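Local coordinates for thiamine pyrophosphokinase (Saccharomyces cerevisiae, PDB 1IG0), which transfers a pyrophosphate group from ATP to thiamine, making thiamine diphosphate and AMP, and works as a homodimer, at residues E103-Y106 with K107-K111; P241-R244 with N245-G249; K263-R266 with G267-W270. All coordinates share one frame; numbering follows the deposited sequence.

Interaction 1. Residues E103-Y106 with K107-K111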
loop_
_atom_site.group_PDB
_atom_site.type_symbol
_atom_site.label_atom_id
_atom_site.label_comp_id
_atom_site.label_asym_id
_atom_site.label_seq_id
_atom_site.Cartn_x
_atom_site.Cartn_y
_atom_site.Cartn_z
ATOM N N GLU B 103 -24.308 -16.002 6.284
ATOM C CA GLU B 103 -25.052 -17.246 6.425
ATOM C C GLU B 103 -25.670 -17.603 5.080
ATOM O O GLU B 103 -25.687 -18.765 4.676
ATOM C CB GLU B 103 -26.145 -17.101 7.488
ATOM C CG GLU B 103 -26.920 -18.385 7.754
ATOM C CD GLU B 103 -27.904 -18.255 8.903
ATOM O OE1 GLU B 103 -28.160 -17.116 9.347
ATOM O OE2 GLU B 103 -28.432 -19.293 9.356
ATOM N N LYS B 104 -26.170 -16.587 4.385
ATOM C CA LYS B 104 -26.780 -16.767 3.074
ATOM C C LYS B 104 -25.738 -17.229 2.056
ATOM O O LYS B 104 -25.987 -18.135 1.259
ATOM C CB LYS B 104 -27.412 -15.448 2.620
ATOM C CG LYS B 104 -27.842 -15.408 1.161
ATOM C CD LYS B 104 -28.655 -14.151 0.853
ATOM C CE LYS B 104 -27.932 -12.879 1.285
ATOM N NZ LYS B 104 -26.624 -12.701 0.593
ATOM N N VAL B 105 -24.566 -16.602 2.089
ATOM C CA VAL B 105 -23.487 -16.953 1.173
ATOM C C VAL B 105 -22.962 -18.362 1.448
ATOM O O VAL B 105 -22.700 -19.124 0.519
ATOM C CB VAL B 105 -22.318 -15.947 1.279
ATOM C CG1 VAL B 105 -21.154 -16.396 0.402
ATOM C CG2 VAL B 105 -22.792 -14.565 0.855
ATOM N N TYR B 106 -22.813 -18.705 2.724
ATOM C CA TYR B 106 -22.325 -20.028 3.103
ATOM C C TYR B 106 -23.242 -21.115 2.554
ATOM O O TYR B 106 -22.783 -22.069 1.922
ATOM C CB TYR B 106 -22.246 -20.154 4.626
ATOM C CG TYR B 106 -21.922 -21.555 5.102
ATOM C CD1 TYR B 106 -20.673 -22.125 4.861
ATOM C CD2 TYR B 106 -22.876 -22.321 5.770
ATOM C CE1 TYR B 106 -20.381 -23.425 5.276
ATOM C CE2 TYR B 106 -22.596 -23.621 6.188
ATOM C CZ TYR B 106 -21.346 -24.167 5.937
ATOM O OH TYR B 106 -21.069 -25.452 6.344
ATOM N N LYS B 107 -24.540 -20.968 2.797
ATOM C CA LYS B 107 -25.515 -21.944 2.328
ATOM C C LYS B 107 -25.497 -22.107 0.812
ATOM O O LYS B 107 -25.583 -23.224 0.304
ATOM C CB LYS B 107 -26.931 -21.556 2.770
ATOM C CG LYS B 107 -27.227 -21.760 4.250
ATOM C CD LYS B 107 -28.731 -21.890 4.475
ATOM C CE LYS B 107 -29.080 -22.207 5.924
ATOM N NZ LYS B 107 -28.913 -21.030 6.821
ATOM N N TYR B 108 -25.388 -20.992 0.096
ATOM C CA TYR B 108 -25.372 -21.018 -1.363
ATOM C C TYR B 108 -24.214 -21.827 -1.941
ATOM O O TYR B 108 -24.413 -22.677 -2.809
ATOM C CB TYR B 108 -25.306 -19.595 -1.921
ATOM C CG TYR B 108 -25.214 -19.553 -3.430
ATOM C CD1 TYR B 108 -26.330 -19.813 -4.224
ATOM C CD2 TYR B 108 -24.002 -19.286 -4.066
ATOM C CE1 TYR B 108 -26.243 -19.809 -5.615
ATOM C CE2 TYR B 108 -23.902 -19.281 -5.456
ATOM C CZ TYR B 108 -25.026 -19.543 -6.224
ATOM O OH TYR B 108 -24.929 -19.536 -7.597
ATOM N N TYR B 109 -23.005 -21.558 -1.466
ATOM C CA TYR B 109 -21.830 -22.260 -1.965
ATOM C C TYR B 109 -21.730 -23.691 -1.469
ATOM O O TYR B 109 -21.203 -24.559 -2.168
ATOM C CB TYR B 109 -20.562 -21.478 -1.617
ATOM C CG TYR B 109 -20.382 -20.257 -2.490
ATOM C CD1 TYR B 109 -20.102 -19.008 -1.938
ATOM C CD2 TYR B 109 -20.517 -20.349 -3.874
ATOM C CE1 TYR B 109 -19.965 -17.879 -2.744
ATOM C CE2 TYR B 109 -20.379 -19.233 -4.688
ATOM C CZ TYR B 109 -20.105 -18.000 -4.119
ATOM O OH TYR B 109 -19.987 -16.891 -4.923
ATOM N N ARG B 110 -22.237 -23.950 -0.270
ATOM C CA ARG B 110 -22.190 -25.306 0.250
ATOM C C ARG B 110 -23.135 -26.162 -0.580
ATOM O O ARG B 110 -22.795 -27.279 -0.972
ATOM C CB ARG B 110 -22.622 -25.362 1.714
ATOM C CG ARG B 110 -22.177 -26.652 2.377
ATOM C CD ARG B 110 -22.806 -26.891 3.735
ATOM N NE ARG B 110 -22.087 -27.939 4.459
ATOM C CZ ARG B 110 -21.768 -29.124 3.943
ATOM N NH1 ARG B 110 -22.103 -29.424 2.694
ATOM N NH2 ARG B 110 -21.101 -30.009 4.670
ATOM N N LYS B 111 -24.322 -25.627 -0.845
ATOM C CA LYS B 111 -25.323 -26.337 -1.630
ATOM C C LYS B 111 -24.765 -26.648 -3.015
ATOM O O LYS B 111 -25.033 -27.709 -3.576
ATOM C CB LYS B 111 -26.592 -25.492 -1.771
ATOM C CG LYS B 111 -27.884 -26.290 -1.648
ATOM C CD LYS B 111 -29.011 -25.680 -2.475
ATOM C CE LYS B 111 -29.309 -24.236 -2.091
ATOM N NZ LYS B 111 -29.867 -24.109 -0.717
#
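The carbonyl oxygen of Tyr106 takes the shortest polar bond across this helical turn, from Arg110 N at 2.9 Å. The same two residues meet again through their side chains, which run alongside each other and point the same way. Arg110 is stretched out from CG to NE, which carries its CD to 3.4 Å from Tyr106 OH. There NE gives the hydroxyl a weak hydrogen bond of 3.3 Å, bent to 126° at the hydrogen. The hydroxyl sits at the edge of the guanidinium, near its plane, while ring and guanidinium planes stand 82° apart. With an alanine at Tyr106, NE would lose the hydroxyl and CD the ring, and the arginine would probably be freer to swing.

One turn earlier, Glu103 and Lys107 also lie side by side. Lys107 bends at its last torsion (chi4 74°), turning NZ back to a salt bridge of 3.1 Å with Glu103 OE2. On another flank of the helix Val105 CG1 rests 3.7 Å from CD1 of Tyr109, both residues buried against helix 71-78, whereas Tyr106 and Arg110 touch Ile116 of strand 115-118. Such i to i+4 contacts run along one face after another of an alpha helix, here the helix of the beta-alpha-beta unit formed by strand 93-96, helix 103-111 and strand 115-118.

Interaction 2. Residues P241-R244 with N245-G249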
loop_
_atom_site.group_PDB
_atom_site.type_symbol
_atom_site.label_atom_id
_atom_site.label_comp_id
_atom_site.label_asym_id
_atom_site.label_seq_id
_atom_site.Cartn_x
_atom_site.Cartn_y
_atom_site.Cartn_z
ATOM N N PRO B 241 5.148 -4.135 -28.157
ATOM C CA PRO B 241 4.954 -2.686 -28.256
ATOM C C PRO B 241 3.496 -2.230 -28.231
ATOM O O PRO B 241 3.140 -1.327 -27.476
ATOM C CB PRO B 241 5.661 -2.340 -29.561
ATOM C CG PRO B 241 6.809 -3.303 -29.560
ATOM C CD PRO B 241 6.136 -4.597 -29.150
ATOM N N GLN B 242 2.652 -2.854 -29.048
ATOM C CA GLN B 242 1.244 -2.474 -29.093
ATOM C C GLN B 242 0.586 -2.679 -27.735
ATOM O O GLN B 242 -0.215 -1.857 -27.294
ATOM C CB GLN B 242 0.501 -3.285 -30.159
ATOM C CG GLN B 242 -0.925 -2.815 -30.393
ATOM C CD GLN B 242 -0.994 -1.368 -30.856
ATOM O OE1 GLN B 242 -0.524 -1.029 -31.942
ATOM N NE2 GLN B 242 -1.576 -0.508 -30.027
ATOM N N PHE B 243 0.922 -3.780 -27.072
ATOM C CA PHE B 243 0.368 -4.076 -25.756
ATOM C C PHE B 243 0.821 -3.023 -24.751
ATOM O O PHE B 243 0.014 -2.484 -23.990
ATOM C CB PHE B 243 0.835 -5.460 -25.287
ATOM C CG PHE B 243 0.528 -5.754 -23.838
ATOM C CD1 PHE B 243 -0.785 -5.891 -23.403
ATOM C CD2 PHE B 243 1.557 -5.895 -22.911
ATOM C CE1 PHE B 243 -1.073 -6.168 -22.065
ATOM C CE2 PHE B 243 1.280 -6.172 -21.568
ATOM C CZ PHE B 243 -0.039 -6.309 -21.147
ATOM N N ARG B 244 2.116 -2.730 -24.758
ATOM C CA ARG B 244 2.679 -1.754 -23.835
ATOM C C ARG B 244 2.082 -0.362 -24.049
ATOM O O ARG B 244 1.761 0.334 -23.087
ATOM C CB ARG B 244 4.208 -1.722 -23.985
ATOM C CG ARG B 244 4.757 -0.645 -24.909
ATOM C CD ARG B 244 5.288 0.536 -24.107
ATOM N NE ARG B 244 4.261 1.118 -23.250
ATOM C CZ ARG B 244 4.489 2.042 -22.323
ATOM N NH1 ARG B 244 5.717 2.500 -22.124
ATOM N NH2 ARG B 244 3.487 2.506 -21.593
ATOM N N ASN B 245 1.920 0.038 -25.308
ATOM C CA ASN B 245 1.364 1.352 -25.619
ATOM C C ASN B 245 -0.117 1.479 -25.282
ATOM O O ASN B 245 -0.581 2.549 -24.888
ATOM C CB ASN B 245 1.564 1.680 -27.103
ATOM C CG ASN B 245 3.015 1.917 -27.458
ATOM O OD1 ASN B 245 3.711 2.678 -26.788
ATOM N ND2 ASN B 245 3.479 1.276 -28.526
ATOM N N THR B 246 -0.854 0.386 -25.432
ATOM C CA THR B 246 -2.288 0.395 -25.174
ATOM C C THR B 246 -2.702 0.146 -23.727
ATOM O O THR B 246 -3.643 0.771 -23.241
ATOM C CB THR B 246 -3.013 -0.649 -26.058
ATOM O OG1 THR B 246 -2.674 -0.429 -27.431
ATOM C CG2 THR B 246 -4.526 -0.537 -25.896
ATOM N N CYS B 247 -1.996 -0.746 -23.036
ATOM C CA CYS B 247 -2.372 -1.092 -21.667
ATOM C C CYS B 247 -1.411 -0.736 -20.538
ATOM O O CYS B 247 -1.756 -0.913 -19.372
ATOM C CB CYS B 247 -2.654 -2.594 -21.592
ATOM S SG CYS B 247 -3.596 -3.252 -22.985
ATOM N N ILE B 248 -0.221 -0.237 -20.855
ATOM C CA ILE B 248 0.738 0.073 -19.799
ATOM C C ILE B 248 1.015 1.554 -19.579
ATOM O O ILE B 248 1.154 2.323 -20.530
ATOM C CB ILE B 248 2.084 -0.650 -20.054
ATOM C CG1 ILE B 248 1.837 -2.150 -20.233
ATOM C CG2 ILE B 248 3.043 -0.412 -18.891
ATOM C CD1 ILE B 248 1.126 -2.811 -19.058
ATOM N N GLY B 249 1.093 1.936 -18.308
ATOM C CA GLY B 249 1.373 3.313 -17.951
ATOM C C GLY B 249 2.763 3.422 -17.352
ATOM O O GLY B 249 3.745 2.991 -17.957
HETATM O O HOH W 1 1.391 0.638 -30.634
HETATM O O HOH W 2 3.829 5.060 -20.315
#
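A short helix ends here and passes directly into a strand, within the family's vitamin B1 binding domain, and side chains of Gln242, Phe243 and Arg244 meet the residues one turn on. Gln242 O accepts two bonds from Thr246, one from N at 3.0 Å and one from OG1 at 2.8 Å, the donors arriving from opposite faces of the carbonyl plane. With OG1 beside its own backbone N (chi1 -54°), the threonine hydroxyl can turn back to this carbonyl. Gln242 NE2 in turn donates to Thr246 OG1 at 2.8 Å, the hydroxyl oxygen lying almost in the amide plane, so Gln242 holds it through both backbone and side chain. Water 1 links Asn245 ND2 to Gln242 OE1, the latter bond weak, while Asn245 OD1 is taken by Arg11.

Arg244 bends at chi2 and chi3, and its NH2 reaches Ile248 O at 2.6 Å. That oxygen lies in the guanidinium plane, yet the bond is weak, at 125° on the hydrogen. A water accepts from the same NH2 and donates weakly to Gly249 O, whereas NE is buried with no polar partner. The Phe243 ring meets Cys247 SG obliquely, 4.8 Å from its centroid, a sulfur-aromatic contact, and Ile248 CD1 approaches CE2 of the same ring.

This apolar side packs on the C-terminal part of the chain: Phe243 and Cys247 touch Leu315 of helix 312-315, and Ile248 lies on Val308 and Ile310 of strand 304-310, the antiparallel neighbour of strand 248-254.

Interaction 3. Residues K263-R266 with G267-W270. With VIB (3-(4-amino-2-methyl-pyrimidin-5-ylmethyl)-5-(2-hydroxy-ethyl)-4-methyl-thiazol-3-ium), chain C.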
loop_
_atom_site.group_PDB
_atom_site.type_symbol
_atom_site.label_atom_id
_atom_site.label_comp_id
_atom_site.label_asym_id
_atom_site.label_seq_id
_atom_site.Cartn_x
_atom_site.Cartn_y
_atom_site.Cartn_z
ATOM N N LYS B 263 21.886 -1.939 -9.313
ATOM C CA LYS B 263 23.136 -2.000 -10.056
ATOM C C LYS B 263 23.034 -1.328 -11.418
ATOM O O LYS B 263 23.927 -0.579 -11.822
ATOM C CB LYS B 263 23.572 -3.455 -10.229
ATOM C CG LYS B 263 24.855 -3.608 -11.024
ATOM C CD LYS B 263 25.421 -5.012 -10.927
ATOM C CE LYS B 263 26.727 -5.112 -11.694
ATOM N NZ LYS B 263 27.651 -4.007 -11.312
ATOM N N GLU B 264 21.940 -1.592 -12.122
ATOM C CA GLU B 264 21.740 -1.009 -13.438
ATOM C C GLU B 264 20.375 -1.312 -14.035
ATOM O O GLU B 264 19.797 -2.373 -13.801
ATOM C CB GLU B 264 22.827 -1.507 -14.400
ATOM C CG GLU B 264 22.479 -1.349 -15.876
ATOM C CD GLU B 264 23.542 -1.917 -16.795
ATOM O OE1 GLU B 264 24.030 -3.034 -16.521
ATOM O OE2 GLU B 264 23.881 -1.253 -17.797
ATOM N N THR B 265 19.863 -0.354 -14.799
ATOM C CA THR B 265 18.596 -0.507 -15.492
ATOM C C THR B 265 18.822 0.017 -16.900
ATOM O O THR B 265 19.621 0.929 -17.110
ATOM C CB THR B 265 17.457 0.309 -14.848
ATOM O OG1 THR B 265 17.718 1.710 -14.998
ATOM C CG2 THR B 265 17.326 -0.040 -13.378
ATOM N N ARG B 266 18.135 -0.587 -17.860
ATOM C CA ARG B 266 18.224 -0.183 -19.254
ATOM C C ARG B 266 16.806 -0.256 -19.801
ATOM O O ARG B 266 16.165 -1.302 -19.726
ATOM C CB ARG B 266 19.130 -1.136 -20.045
ATOM C CG ARG B 266 20.595 -1.124 -19.637
ATOM C CD ARG B 266 21.413 -2.038 -20.546
ATOM N NE ARG B 266 22.842 -1.987 -20.247
ATOM C CZ ARG B 266 23.774 -2.658 -20.920
ATOM N NH1 ARG B 266 23.435 -3.438 -21.938
ATOM N NH2 ARG B 266 25.050 -2.552 -20.571
ATOM N N GLY B 267 16.304 0.855 -20.326
ATOM C CA GLY B 267 14.961 0.840 -20.871
ATOM C C GLY B 267 13.916 1.578 -20.056
ATOM O O GLY B 267 12.724 1.445 -20.319
ATOM N N LEU B 268 14.354 2.340 -19.059
ATOM C CA LEU B 268 13.438 3.122 -18.235
ATOM C C LEU B 268 13.671 4.593 -18.574
ATOM O O LEU B 268 14.805 4.994 -18.840
ATOM C CB LEU B 268 13.710 2.885 -16.745
ATOM C CG LEU B 268 13.406 1.506 -16.147
ATOM C CD1 LEU B 268 13.882 1.466 -14.700
ATOM C CD2 LEU B 268 11.911 1.224 -16.226
ATOM N N LYS B 269 12.603 5.387 -18.574
ATOM C CA LYS B 269 12.713 6.812 -18.881
ATOM C C LYS B 269 13.883 7.393 -18.100
ATOM O O LYS B 269 14.621 8.241 -18.599
ATOM C CB LYS B 269 11.419 7.537 -18.509
ATOM C CG LYS B 269 11.451 9.038 -18.756
ATOM C CD LYS B 269 11.655 9.391 -20.222
ATOM C CE LYS B 269 11.643 10.903 -20.414
ATOM N NZ LYS B 269 11.883 11.293 -21.831
ATOM N N TRP B 270 14.039 6.921 -16.869
ATOM C CA TRP B 270 15.128 7.343 -16.004
ATOM C C TRP B 270 15.910 6.094 -15.610
ATOM O O TRP B 270 15.508 5.359 -14.706
ATOM C CB TRP B 270 14.579 8.044 -14.759
ATOM C CG TRP B 270 14.042 9.415 -15.044
ATOM C CD1 TRP B 270 14.753 10.581 -15.103
ATOM C CD2 TRP B 270 12.682 9.758 -15.335
ATOM N NE1 TRP B 270 13.919 11.630 -15.416
ATOM C CE2 TRP B 270 12.643 11.152 -15.570
ATOM C CE3 TRP B 270 11.493 9.022 -15.434
ATOM C CZ2 TRP B 270 11.457 11.827 -15.883
ATOM C CZ3 TRP B 270 10.311 9.695 -15.748
ATOM C CH2 TRP B 270 10.306 11.083 -15.973
HETATM C CM2 VIB C . 15.482 7.396 -10.711
HETATM N N4A VIB C . 13.155 11.576 -12.002
HETATM C CM4 VIB C . 8.182 11.691 -13.128
HETATM O O1 VIB C . 6.073 12.123 -8.920
HETATM C C7 VIB C . 5.721 12.604 -10.222
HETATM C C6 VIB C . 6.932 13.343 -10.848
HETATM C C2 VIB C . 10.144 11.243 -10.137
HETATM S S1 VIB C . 9.092 12.326 -9.171
HETATM C C5 VIB C . 8.184 12.479 -10.723
HETATM C C4 VIB C . 8.747 11.740 -11.716
HETATM N N3 VIB C . 9.801 11.101 -11.341
HETATM C C7A VIB C . 10.598 10.223 -12.244
HETATM C C4A VIB C . 13.094 10.192 -11.742
HETATM N N3A VIB C . 14.270 9.505 -11.373
HETATM C C2A VIB C . 14.230 8.127 -11.107
HETATM N N1A VIB C . 13.010 7.435 -11.218
HETATM C C6A VIB C . 11.834 8.117 -11.588
HETATM C C5A VIB C . 11.868 9.498 -11.854
#
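Thr265 and Leu268 meet at the turn leaving strand 260-266, where the chain heads for strand 270-272 and the thiamine pocket of the beta-rich vitamin B1 binding domain. Their side chains cross at about a right angle, with Leu268 CD1 3.8 Å from Thr265 CB and nearly as close to both branches. The threonine hydroxyl is held by Asp271 and by the backbone N of Val272. Between them Gly267 has a positive phi (108°), and a CB there would collide with the carbonyl oxygen of Arg266. Back on the strand, Arg266 NE donates to Glu264 OE2 at 2.8 Å in a salt bridge, approaching from above the carboxylate plane; Arg266 NH1 pairs with Asp17.

Trp270 carries the turn to the ligand. Its CB lies 3.7 Å from C2A of the bound thiamine (VIB), and CG is 3.5 Å from C4A of the aminopyrimidine. CD2 faces C5A and C4A, while CD1 and CE2 lie against the amino nitrogen N4A, which sits over one face of the indole. Farther along the benzo ring, CE3 and CZ3 meet the methylene C7A that joins the two rings of thiamine, and CH2 at the far rim reaches the thiazolium methyl CM4 at 3.6 Å. Lys269 CG lies against the opposite face, offset toward the rim, so the indole sits between the neighbouring lysine and the ligand. Tyr123 of the second subunit packs edge-to-face with Trp270, and the pocket is built from both chains, Gln122 O of the second subunit being hydrogen-bonded to the thiamine. At the polar edge of the indole, NE1 is hydrogen-bonded to Glu7 OE1 and lies 3.5 Å from thiamine N4A.

Overall arrangement
The three contacts follow one another in the chain without touching. Interaction 1 belongs to the catalytic domain and lies on the other side of the chain's centre from interaction 3, their centres about 50 Å apart. Interactions 2 and 3 share the vitamin B1 binding domain: their nearest atoms are about 7 Å apart, and strand 248-254, which begins in interaction 2, is followed in the chain by strand 260-266, on which interaction 3 begins. Leu268 of interaction 3 also packs on Cys251 and Leu253 of that earlier strand. Of the three, interaction 3 contributes to the thiamine pocket; CA of Gly249 in interaction 2 is about 12 Å from the nearest atom of a bound thiamine.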